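Local atomic coordinates of levoglucosan dehydrogenase (Pseudarthrobacter phenanthrenivorans, PDB entry 6A3F), a protein that catalyses the NAD(+)-dependent oxidation of levoglucosan to 3-dehydrolevoglucosan with high substrate specificity, working as a homotetramer. Residues V262-F274 with V279-R291. Sequence-based numbering, arbitrary orientation.
Sequences VDVDDEVMTMIRF and VGSVEATRNAHGR
Glu267 and Thr285 meet because both first torsions run trans: CG of Glu267 (chi1 -177°) and OG1 of Thr285 each lie opposite their own backbone N, setting the two side chains alongside one another in an antiparallel beta hairpin of the substrate-binding alpha/beta domain. Thr285 OG1 donates to Glu267 OE1 over 3.0 Å, arriving 40° above the carboxylate plane, and in an ST turn accepts from Asn287 N. Trp235 NE1 also binds OE1, while OE2 reaches Ser176 of the second subunit, so this carboxylate joins the hairpin to a neighbouring subunit. Glu283 OE2 approaches within 3.9 Å of Glu267 OE2; the like charge is probably eased by the salt bridge from Arg178 to Glu283 OE1.

Paired backbone bonds at Val268-Ala284, Thr270-Val282 and Ile272-Gly280 establish the register. The Ile272 N to Gly280 O bond is bent, at 138°, with its donor well above the carbonyl plane. On the face turned to helix 206-221, Ile272 CD1 packs on Val282 CG2 at 3.7 Å, and Ile272 CG2 sits over the centre of the Phe274 ring.

Beyond the strands, Arg286 N donates to Asp266 O, while the Arg286 guanidinium forms a salt bridge with levoglucosan-binding Asp209. Asp266 OD2 accepts from Trp235 N. Water 1 accepts from Arg286 NH1 (2.9 Å) and donates to Asp265 O and Asp266 OD1, the latter at 2.6 Å.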
ATOM      1  N   VAL B 262      19.014 -11.436 -30.084  1.00 29.61           N
ATOM      2  CA  VAL B 262      17.701 -10.849 -29.908  1.00 26.33           C
ATOM      3  C   VAL B 262      17.677  -9.574 -30.748  1.00 23.42           C
ATOM      4  O   VAL B 262      18.408  -8.621 -30.419  1.00 27.71           O
ATOM      5  CB  VAL B 262      17.458 -10.547 -28.413  1.00 25.29           C
ATOM      6  CG1 VAL B 262      16.169  -9.753 -28.223  1.00 26.36           C
ATOM      7  CG2 VAL B 262      17.492 -11.818 -27.553  1.00 26.71           C
ATOM      8  N   ASP B 263      16.797  -9.501 -31.717  1.00 24.43           N
ATOM      9  CA  ASP B 263      16.807  -8.337 -32.608  1.00 28.00           C
ATOM     10  C   ASP B 263      15.545  -7.548 -32.413  1.00 30.17           C
ATOM     11  O   ASP B 263      14.997  -6.996 -33.386  1.00 27.98           O
ATOM     12  CB  ASP B 263      16.952  -8.768 -34.061  1.00 31.58           C
ATOM     13  CG  ASP B 263      15.864  -9.749 -34.494  1.00 38.78           C
ATOM     14  OD1 ASP B 263      15.021 -10.193 -33.659  1.00 35.32           O
ATOM     15  OD2 ASP B 263      15.849 -10.095 -35.689  1.00 36.14           O
ATOM     16  N   VAL B 264      15.033  -7.569 -31.173  1.00 27.94           N
ATOM     17  CA  VAL B 264      13.886  -6.765 -30.854  1.00 24.53           C
ATOM     18  C   VAL B 264      14.210  -6.020 -29.578  1.00 23.00           C
ATOM     19  O   VAL B 264      15.180  -6.319 -28.948  1.00 22.93           O
ATOM     20  CB  VAL B 264      12.604  -7.587 -30.678  1.00 24.69           C
ATOM     21  CG1 VAL B 264      12.177  -8.199 -31.988  1.00 27.83           C
ATOM     22  CG2 VAL B 264      12.747  -8.624 -29.578  1.00 25.01           C
ATOM     23  N   ASP B 265      13.311  -5.090 -29.244  1.00 23.46           N
ATOM     24  CA  ASP B 265      13.415  -4.281 -28.070  1.00 22.80           C
ATOM     25  C   ASP B 265      12.980  -5.087 -26.822  1.00 21.00           C
ATOM     26  O   ASP B 265      11.974  -5.779 -26.894  1.00 22.30           O
ATOM     27  CB  ASP B 265      12.489  -3.063 -28.276  1.00 21.32           C
ATOM     28  CG  ASP B 265      11.031  -3.448 -28.486  1.00 22.38           C
ATOM     29  OD1 ASP B 265      10.680  -3.983 -29.547  1.00 22.93           O
ATOM     30  OD2 ASP B 265      10.181  -3.203 -27.582  1.00 23.61           O
ATOM     31  N   ASP B 266      13.751  -4.964 -25.743  1.00 21.14           N
ATOM     32  CA  ASP B 266      13.371  -5.408 -24.386  1.00 22.62           C
ATOM     33  C   ASP B 266      12.551  -4.314 -23.648  1.00 23.46           C
ATOM     34  O   ASP B 266      11.820  -4.612 -22.689  1.00 21.85           O
ATOM     35  CB  ASP B 266      14.593  -5.710 -23.535  1.00 22.77           C
ATOM     36  CG  ASP B 266      15.272  -7.042 -23.920  1.00 21.87           C
ATOM     37  OD1 ASP B 266      14.590  -7.997 -24.391  1.00 22.40           O
ATOM     38  OD2 ASP B 266      16.518  -7.051 -23.721  1.00 24.27           O
ATOM     39  N   GLU B 267      12.629  -3.089 -24.163  1.00 22.65           N
ATOM     40  CA  GLU B 267      12.119  -1.922 -23.454  1.00 22.56           C
ATOM     41  C   GLU B 267      11.835  -0.798 -24.443  1.00 23.40           C
ATOM     42  O   GLU B 267      12.623  -0.600 -25.393  1.00 20.87           O
ATOM     43  CB  GLU B 267      13.124  -1.461 -22.404  1.00 19.78           C
ATOM     44  CG  GLU B 267      12.636  -0.281 -21.565  1.00 22.52           C
ATOM     45  CD  GLU B 267      13.409  -0.057 -20.275  1.00 22.84           C
ATOM     46  OE1 GLU B 267      13.919  -1.023 -19.738  1.00 22.41           O
ATOM     47  OE2 GLU B 267      13.513   1.106 -19.813  1.00 25.80           O
ATOM     48  N   VAL B 268      10.690  -0.114 -24.223  1.00 22.13           N
ATOM     49  CA  VAL B 268      10.320   1.019 -25.003  1.00 22.58           C
ATOM     50  C   VAL B 268       9.898   2.139 -24.047  1.00 22.38           C
ATOM     51  O   VAL B 268       9.177   1.895 -23.092  1.00 18.99           O
ATOM     52  CB  VAL B 268       9.204   0.695 -26.011  1.00 23.17           C
ATOM     53  CG1 VAL B 268       7.957   0.114 -25.365  1.00 23.77           C
ATOM     54  CG2 VAL B 268       8.841   1.916 -26.848  1.00 23.27           C
ATOM     55  N   MET B 269      10.399   3.348 -24.264  1.00 20.86           N
ATOM     56  CA  MET B 269       9.711   4.502 -23.697  1.00 22.24           C
ATOM     57  C   MET B 269       9.382   5.497 -24.805  1.00 24.38           C
ATOM     58  O   MET B 269      10.158   5.668 -25.752  1.00 23.84           O
ATOM     59  CB  MET B 269      10.517   5.164 -22.572  1.00 25.18           C
ATOM     60  CG  MET B 269      11.765   5.890 -22.970  1.00 27.20           C
ATOM     61  SD  MET B 269      12.722   6.627 -21.581  1.00 29.27           S
ATOM     62  CE  MET B 269      14.307   6.840 -22.393  1.00 32.75           C
ATOM     63  N   THR B 270       8.219   6.125 -24.691  1.00 22.60           N
ATOM     64  CA  THR B 270       7.818   7.086 -25.708  1.00 22.56           C
ATOM     65  C   THR B 270       7.072   8.224 -25.023  1.00 23.73           C
ATOM     66  O   THR B 270       6.197   7.950 -24.162  1.00 20.52           O
ATOM     67  CB  THR B 270       6.986   6.426 -26.809  1.00 24.11           C
ATOM     68  OG1 THR B 270       6.783   7.405 -27.841  1.00 22.85           O
ATOM     69  CG2 THR B 270       5.649   5.890 -26.337  1.00 25.38           C
ATOM     70  N   MET B 271       7.382   9.464 -25.440  1.00 23.22           N
ATOM     71  CA  MET B 271       6.521  10.590 -25.122  1.00 20.51           C
ATOM     72  C   MET B 271       5.421  10.681 -26.186  1.00 20.87           C
ATOM     73  O   MET B 271       5.535  10.134 -27.302  1.00 23.06           O
ATOM     74  CB  MET B 271       7.300  11.896 -25.026  1.00 23.31           C
ATOM     75  CG  MET B 271       8.500  11.867 -24.084  1.00 25.46           C
ATOM     76  SD  MET B 271       9.232  13.495 -23.735  1.00 26.86           S
ATOM     77  CE  MET B 271      10.129  13.792 -25.268  1.00 27.11           C
ATOM     78  N   ILE B 272       4.286  11.287 -25.832  1.00 20.77           N
ATOM     79  CA  ILE B 272       3.104  11.310 -26.649  1.00 21.27           C
ATOM     80  C   ILE B 272       2.514  12.717 -26.621  1.00 24.12           C
ATOM     81  O   ILE B 272       2.429  13.368 -25.561  1.00 22.29           O
ATOM     82  CB  ILE B 272       2.045  10.324 -26.141  1.00 22.18           C
ATOM     83  CG1 ILE B 272       2.578   8.897 -26.026  1.00 25.79           C
ATOM     84  CG2 ILE B 272       0.744  10.421 -26.946  1.00 24.79           C
ATOM     85  CD1 ILE B 272       1.780   8.071 -25.047  1.00 25.14           C
ATOM     86  N   ARG B 273       2.148  13.187 -27.822  1.00 23.94           N
ATOM     87  CA  ARG B 273       1.241  14.290 -27.924  1.00 25.22           C
ATOM     88  C   ARG B 273      -0.087  13.729 -28.414  1.00 23.67           C
ATOM     89  O   ARG B 273      -0.174  13.127 -29.492  1.00 25.91           O
ATOM     90  CB  ARG B 273       1.775  15.409 -28.828  1.00 26.92           C
ATOM     91  CG  ARG B 273       0.725  16.487 -29.089  1.00 36.24           C
ATOM     92  CD  ARG B 273       0.417  17.401 -27.884  1.00 39.15           C
ATOM     93  NE  ARG B 273       1.640  18.144 -27.574  1.00 45.17           N
ATOM     94  CZ  ARG B 273       1.755  19.028 -26.598  1.00 38.28           C
ATOM     95  NH1 ARG B 273       0.687  19.363 -25.885  1.00 41.00           N
ATOM     96  NH2 ARG B 273       2.937  19.533 -26.326  1.00 33.40           N
ATOM     97  N   PHE B 274      -1.133  13.948 -27.639  1.00 19.95           N
ATOM     98  CA  PHE B 274      -2.422  13.474 -28.017  1.00 21.29           C
ATOM     99  C   PHE B 274      -3.079  14.471 -29.000  1.00 24.88           C
ATOM    100  O   PHE B 274      -2.843  15.680 -28.893  1.00 25.17           O
ATOM    101  CB  PHE B 274      -3.316  13.283 -26.787  1.00 22.84           C
ATOM    102  CG  PHE B 274      -2.928  12.094 -25.941  1.00 20.48           C
ATOM    103  CD1 PHE B 274      -3.392  10.825 -26.255  1.00 23.95           C
ATOM    104  CD2 PHE B 274      -2.056  12.260 -24.872  1.00 21.75           C
ATOM    105  CE1 PHE B 274      -3.017   9.741 -25.475  1.00 23.77           C
ATOM    106  CE2 PHE B 274      -1.699  11.173 -24.083  1.00 22.80           C
ATOM    107  CZ  PHE B 274      -2.178   9.918 -24.399  1.00 22.59           C
ATOM    108  N   VAL B 279      -0.881  15.528 -23.090  1.00 22.69           N
ATOM    109  CA  VAL B 279       0.452  14.994 -23.260  1.00 19.29           C
ATOM    110  C   VAL B 279       0.547  13.693 -22.457  1.00 22.56           C
ATOM    111  O   VAL B 279      -0.297  13.390 -21.619  1.00 19.58           O
ATOM    112  CB  VAL B 279       1.556  15.967 -22.820  1.00 24.53           C
ATOM    113  CG1 VAL B 279       1.594  17.259 -23.653  1.00 26.72           C
ATOM    114  CG2 VAL B 279       1.482  16.289 -21.331  1.00 24.44           C
ATOM    115  N   GLY B 280       1.547  12.891 -22.745  1.00 22.74           N
ATOM    116  CA  GLY B 280       1.736  11.692 -21.927  1.00 22.23           C
ATOM    117  C   GLY B 280       2.992  10.916 -22.282  1.00 22.16           C
ATOM    118  O   GLY B 280       3.820  11.312 -23.093  1.00 20.57           O
ATOM    119  N   SER B 281       3.079   9.730 -21.702  1.00 20.09           N
ATOM    120  CA  SER B 281       4.232   8.871 -21.915  1.00 20.59           C
ATOM    121  C   SER B 281       3.826   7.433 -21.563  1.00 20.73           C
ATOM    122  O   SER B 281       2.907   7.244 -20.764  1.00 19.68           O
ATOM    123  CB  SER B 281       5.474   9.337 -21.181  1.00 20.88           C
ATOM    124  OG  SER B 281       5.418   9.139 -19.776  1.00 21.34           O
ATOM    125  N   VAL B 282       4.404   6.485 -22.306  1.00 20.79           N
ATOM    126  CA  VAL B 282       4.219   5.044 -22.135  1.00 20.68           C
ATOM    127  C   VAL B 282       5.605   4.393 -22.007  1.00 21.85           C
ATOM    128  O   VAL B 282       6.554   4.738 -22.752  1.00 22.74           O
ATOM    129  CB  VAL B 282       3.402   4.421 -23.288  1.00 22.11           C
ATOM    130  CG1 VAL B 282       3.561   2.898 -23.318  1.00 23.14           C
ATOM    131  CG2 VAL B 282       1.939   4.810 -23.225  1.00 21.06           C
ATOM    132  N   GLU B 283       5.764   3.507 -21.024  1.00 19.17           N
ATOM    133  CA  GLU B 283       7.015   2.787 -20.844  1.00 20.59           C
ATOM    134  C   GLU B 283       6.654   1.330 -20.645  1.00 21.46           C
ATOM    135  O   GLU B 283       5.756   1.018 -19.798  1.00 18.91           O
ATOM    136  CB  GLU B 283       7.812   3.310 -19.645  1.00 21.32           C
ATOM    137  CG  GLU B 283       9.114   2.609 -19.367  1.00 21.93           C
ATOM    138  CD  GLU B 283       9.940   3.302 -18.291  1.00 23.63           C
ATOM    139  OE1 GLU B 283       9.872   4.596 -18.175  1.00 26.04           O
ATOM    140  OE2 GLU B 283      10.631   2.554 -17.559  1.00 24.40           O
ATOM    141  N   ALA B 284       7.370   0.455 -21.327  1.00 19.93           N
ATOM    142  CA  ALA B 284       7.169  -1.001 -21.118  1.00 18.43           C
ATOM    143  C   ALA B 284       8.537  -1.690 -21.123  1.00 20.28           C
ATOM    144  O   ALA B 284       9.451  -1.247 -21.832  1.00 19.93           O
ATOM    145  CB  ALA B 284       6.194  -1.569 -22.129  1.00 18.61           C
ATOM    146  N   THR B 285       8.683  -2.750 -20.319  1.00 19.65           N
ATOM    147  CA  THR B 285       9.921  -3.492 -20.250  1.00 20.75           C
ATOM    148  C   THR B 285       9.639  -4.943 -19.836  1.00 22.88           C
ATOM    149  O   THR B 285       8.668  -5.250 -19.126  1.00 19.59           O
ATOM    150  CB  THR B 285      10.915  -2.811 -19.295  1.00 21.58           C
ATOM    151  OG1 THR B 285      12.198  -3.406 -19.489  1.00 22.29           O
ATOM    152  CG2 THR B 285      10.504  -2.920 -17.836  1.00 23.90           C
ATOM    153  N   ARG B 286      10.560  -5.812 -20.267  1.00 20.93           N
ATOM    154  CA  ARG B 286      10.666  -7.178 -19.825  1.00 21.80           C
ATOM    155  C   ARG B 286      11.780  -7.336 -18.780  1.00 19.07           C
ATOM    156  O   ARG B 286      12.032  -8.473 -18.327  1.00 21.38           O
ATOM    157  CB  ARG B 286      10.951  -8.051 -21.050  1.00 20.80           C
ATOM    158  CG  ARG B 286       9.814  -8.133 -22.035  1.00 22.79           C
ATOM    159  CD  ARG B 286      10.129  -8.985 -23.276  1.00 22.08           C
ATOM    160  NE  ARG B 286       8.925  -9.213 -24.035  1.00 21.89           N
ATOM    161  CZ  ARG B 286       8.879  -9.657 -25.288  1.00 22.09           C
ATOM    162  NH1 ARG B 286       9.986  -9.747 -26.018  1.00 20.74           N
ATOM    163  NH2 ARG B 286       7.724 -10.024 -25.810  1.00 20.08           N
ATOM    164  N   ASN B 287      12.416  -6.249 -18.333  1.00 19.02           N
ATOM    165  CA  ASN B 287      13.654  -6.317 -17.555  1.00 20.44           C
ATOM    166  C   ASN B 287      13.549  -5.476 -16.283  1.00 20.67           C
ATOM    167  O   ASN B 287      14.433  -4.684 -15.992  1.00 18.33           O
ATOM    168  CB  ASN B 287      14.871  -5.885 -18.391  1.00 19.29           C
ATOM    169  CG  ASN B 287      15.090  -6.808 -19.559  1.00 19.68           C
ATOM    170  OD1 ASN B 287      14.305  -6.794 -20.512  1.00 21.52           O
ATOM    171  ND2 ASN B 287      16.081  -7.696 -19.445  1.00 19.67           N
ATOM    172  N   ALA B 288      12.416  -5.600 -15.555  1.00 18.94           N
ATOM    173  CA  ALA B 288      12.209  -4.901 -14.318  1.00 17.98           C
ATOM    174  C   ALA B 288      11.985  -5.899 -13.168  1.00 17.68           C
ATOM    175  O   ALA B 288      10.869  -6.282 -12.901  1.00 19.59           O
ATOM    176  CB  ALA B 288      11.031  -3.980 -14.486  1.00 17.24           C
ATOM    177  N   HIS B 289      13.065  -6.348 -12.544  1.00 19.15           N
ATOM    178  CA  HIS B 289      12.998  -7.331 -11.469  1.00 17.20           C
ATOM    179  C   HIS B 289      11.986  -6.833 -10.427  1.00 19.18           C
ATOM    180  O   HIS B 289      12.046  -5.679 -10.014  1.00 18.59           O
ATOM    181  CB  HIS B 289      14.382  -7.510 -10.843  1.00 19.12           C
ATOM    182  CG  HIS B 289      15.282  -8.363 -11.675  1.00 21.64           C
ATOM    183  ND1 HIS B 289      15.017  -9.710 -11.896  1.00 19.70           N
ATOM    184  CD2 HIS B 289      16.467  -8.078 -12.285  1.00 24.12           C
ATOM    185  CE1 HIS B 289      16.004 -10.217 -12.645  1.00 22.07           C
ATOM    186  NE2 HIS B 289      16.924  -9.233 -12.884  1.00 21.35           N
ATOM    187  N   GLY B 290      11.080  -7.712 -10.037  1.00 18.93           N
ATOM    188  CA  GLY B 290      10.046  -7.382  -9.009  1.00 19.77           C
ATOM    189  C   GLY B 290       8.715  -6.970  -9.645  1.00 18.47           C
ATOM    190  O   GLY B 290       7.654  -6.923  -8.916  1.00 19.51           O
ATOM    191  N   ARG B 291       8.711  -6.717 -10.958  1.00 17.94           N
ATOM    192  CA  ARG B 291       7.493  -6.341 -11.669  1.00 18.43           C
ATOM    193  C   ARG B 291       7.058  -7.570 -12.462  1.00 19.96           C
ATOM    194  O   ARG B 291       7.848  -8.125 -13.229  1.00 19.89           O
ATOM    195  CB  ARG B 291       7.654  -5.123 -12.600  1.00 18.68           C
ATOM    196  CG  ARG B 291       8.105  -3.868 -11.868  1.00 19.29           C
ATOM    197  CD  ARG B 291       7.143  -3.449 -10.767  1.00 18.64           C
ATOM    198  NE  ARG B 291       7.408  -2.137 -10.162  1.00 17.85           N
ATOM    199  CZ  ARG B 291       6.781  -1.665  -9.084  1.00 20.12           C
ATOM    200  NH1 ARG B 291       5.950  -2.437  -8.387  1.00 18.88           N
ATOM    201  NH2 ARG B 291       6.994  -0.404  -8.722  1.00 18.00           N
TER
HETATM  202  O   HOH W   1      12.562  -8.338 -25.928  1.00 24.24           O
HETATM  203  O   HOH W   2      14.237  -9.338 -21.727  1.00 21.80           O
HETATM  204  O   HOH W   3      14.326  -1.719 -17.169  1.00 24.54           O